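Local coordinates for AB hydrolase-1 domain-containing protein (Streptococcus mutans, PDB 4L9A) that is a putative alpha/beta hydrolase that probably acts as a carboxylesterase, cleaving ester bonds, at residues A[179-184]-A[270-275]. Residues are numbered along the deposited sequence; the frame is centred on the assembly and turned at random.
Sequences KDLSRS and LHWSET
The indole of Trp-272 reaches helix 171-185 with its six-membered ring leading: Leu-181 CB approaches the ring edge roughly level with the indole, 4.1 Å from Trp-272 CZ3, while Ser-182 CB comes in obliquely and closer, 3.6 Å from the same CZ3. The serine methylene also touches Trp-272 CH2 at 3.9 Å, and the helix backbone joins in, with Ser-182 CA 3.9 Å from Trp-272 CE3. Around the indole, Phe-186 meets it edge-to-face and Tyr-269 is a second aromatic neighbour, the two ring planes inclined by about 30°. Trp-272 CG stands beside its own backbone N and anti to the carbonyl carbon (chi1 -69°), which carries the benzo ring across to the helix, where the CA atoms of Ser-182 and Trp-272 are 7.2 Å apart. At the other end of the indole, Trp-272 NE1 is hydrogen-bonded to Asn-58 OD1, which also pairs with His-271 NE2. Trp-272 CD1 sits over one face of the His-271 imidazole, 3.3 Å from the ring plane and nearer its periphery than its middle, so the two consecutive side chains pack together while sharing one asparagine oxygen. Ser-182 offers the tryptophan its carbon, while OG is hydrogen-bonded with Leu-178 O within the helix and with Trp-195 NE1 of helix 188-206. The contact itself is carbon against carbon and largely buried. It joins helix 171-185 to the short helix 270-273 that follows the last strand, 260-263. The position of helix 171-185, in an insertion between strands 134-141 and 235-239, is consistent with the helical cap of alpha/beta hydrolases, packing here on the segment after the last core strand.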
# COMPACT_ATOMS: atom_id res chain seq x y z
N LYS A 179 -2.45 0.45 17.85
CA LYS A 179 -1.35 0.29 18.79
C LYS A 179 -1.25 -1.15 19.28
O LYS A 179 -0.16 -1.72 19.32
CB LYS A 179 -1.51 1.22 19.99
CG LYS A 179 -1.17 2.69 19.73
CD LYS A 179 0.13 3.08 20.42
CE LYS A 179 0.66 4.44 19.96
NZ LYS A 179 -0.21 5.59 20.35
N ASP A 180 -2.38 -1.73 19.68
CA ASP A 180 -2.40 -3.12 20.16
C ASP A 180 -1.99 -4.08 19.05
O ASP A 180 -1.20 -5.01 19.26
CB ASP A 180 -3.78 -3.51 20.70
CG ASP A 180 -4.11 -2.81 22.01
OD1 ASP A 180 -3.17 -2.31 22.67
OD2 ASP A 180 -5.30 -2.75 22.37
N LEU A 181 -2.52 -3.84 17.86
CA LEU A 181 -2.27 -4.72 16.73
C LEU A 181 -0.79 -4.68 16.34
O LEU A 181 -0.14 -5.73 16.22
CB LEU A 181 -3.15 -4.27 15.55
CG LEU A 181 -3.44 -5.31 14.48
CD1 LEU A 181 -4.10 -6.52 15.11
CD2 LEU A 181 -4.31 -4.71 13.38
N SER A 182 -0.25 -3.48 16.15
CA SER A 182 1.15 -3.32 15.76
C SER A 182 2.10 -3.83 16.85
O SER A 182 3.15 -4.41 16.55
CB SER A 182 1.47 -1.86 15.40
OG SER A 182 1.18 -0.98 16.48
N ARG A 183 1.71 -3.62 18.11
CA ARG A 183 2.49 -4.10 19.25
C ARG A 183 2.67 -5.62 19.20
O ARG A 183 3.73 -6.15 19.56
CB ARG A 183 1.81 -3.68 20.56
CG ARG A 183 2.75 -3.64 21.78
CD ARG A 183 2.05 -3.04 23.01
NE ARG A 183 2.74 -1.85 23.49
CZ ARG A 183 2.19 -0.64 23.56
NH1 ARG A 183 0.93 -0.44 23.20
NH2 ARG A 183 2.91 0.39 24.00
N SER A 184 1.65 -6.34 18.74
CA SER A 184 1.71 -7.80 18.69
C SER A 184 2.58 -8.30 17.54
O SER A 184 3.08 -9.42 17.59
CB SER A 184 0.30 -8.38 18.55
OG SER A 184 -0.49 -8.06 19.69
N LEU A 270 -2.55 -7.41 7.01
CA LEU A 270 -1.90 -8.69 6.73
C LEU A 270 -0.41 -8.51 6.48
O LEU A 270 0.38 -9.41 6.74
CB LEU A 270 -2.59 -9.39 5.55
CG LEU A 270 -4.09 -9.60 5.78
CD1 LEU A 270 -4.73 -10.37 4.60
CD2 LEU A 270 -4.34 -10.33 7.10
N HIS A 271 -0.03 -7.33 5.99
CA HIS A 271 1.39 -7.03 5.78
C HIS A 271 2.16 -6.91 7.09
O HIS A 271 3.39 -6.95 7.08
CB HIS A 271 1.58 -5.76 4.95
CG HIS A 271 0.97 -4.55 5.57
ND1 HIS A 271 -0.37 -4.44 5.83
CD2 HIS A 271 1.53 -3.38 5.98
CE1 HIS A 271 -0.62 -3.26 6.37
NE2 HIS A 271 0.51 -2.60 6.48
N TRP A 272 1.45 -6.78 8.20
CA TRP A 272 2.08 -6.84 9.51
C TRP A 272 2.21 -8.26 10.06
O TRP A 272 3.23 -8.62 10.65
CB TRP A 272 1.27 -6.04 10.53
CG TRP A 272 1.29 -4.56 10.31
CD1 TRP A 272 1.99 -3.87 9.35
CD2 TRP A 272 0.58 -3.58 11.07
NE1 TRP A 272 1.74 -2.52 9.47
CE2 TRP A 272 0.88 -2.32 10.52
CE3 TRP A 272 -0.30 -3.65 12.17
CZ2 TRP A 272 0.36 -1.13 11.04
CZ3 TRP A 272 -0.81 -2.47 12.69
CH2 TRP A 272 -0.49 -1.22 12.11
N SER A 273 1.15 -9.05 9.89
CA SER A 273 1.00 -10.31 10.63
C SER A 273 1.21 -11.59 9.82
O SER A 273 1.39 -12.67 10.39
CB SER A 273 -0.40 -10.36 11.26
OG SER A 273 -1.40 -10.27 10.26
N GLU A 274 1.15 -11.51 8.49
CA GLU A 274 1.18 -12.73 7.69
C GLU A 274 2.39 -12.82 6.76
O GLU A 274 2.30 -13.39 5.67
CB GLU A 274 -0.13 -12.87 6.91
CG GLU A 274 -1.39 -12.91 7.78
CD GLU A 274 -1.39 -14.06 8.77
OE1 GLU A 274 -0.86 -15.14 8.44
OE2 GLU A 274 -1.91 -13.88 9.89
N THR A 275 3.53 -12.28 7.20
CA THR A 275 4.67 -12.09 6.30
C THR A 275 5.43 -13.38 5.98
O THR A 275 6.09 -13.47 4.95
CB THR A 275 5.63 -10.97 6.79
OG1 THR A 275 6.19 -11.32 8.06
CG2 THR A 275 4.88 -9.68 6.93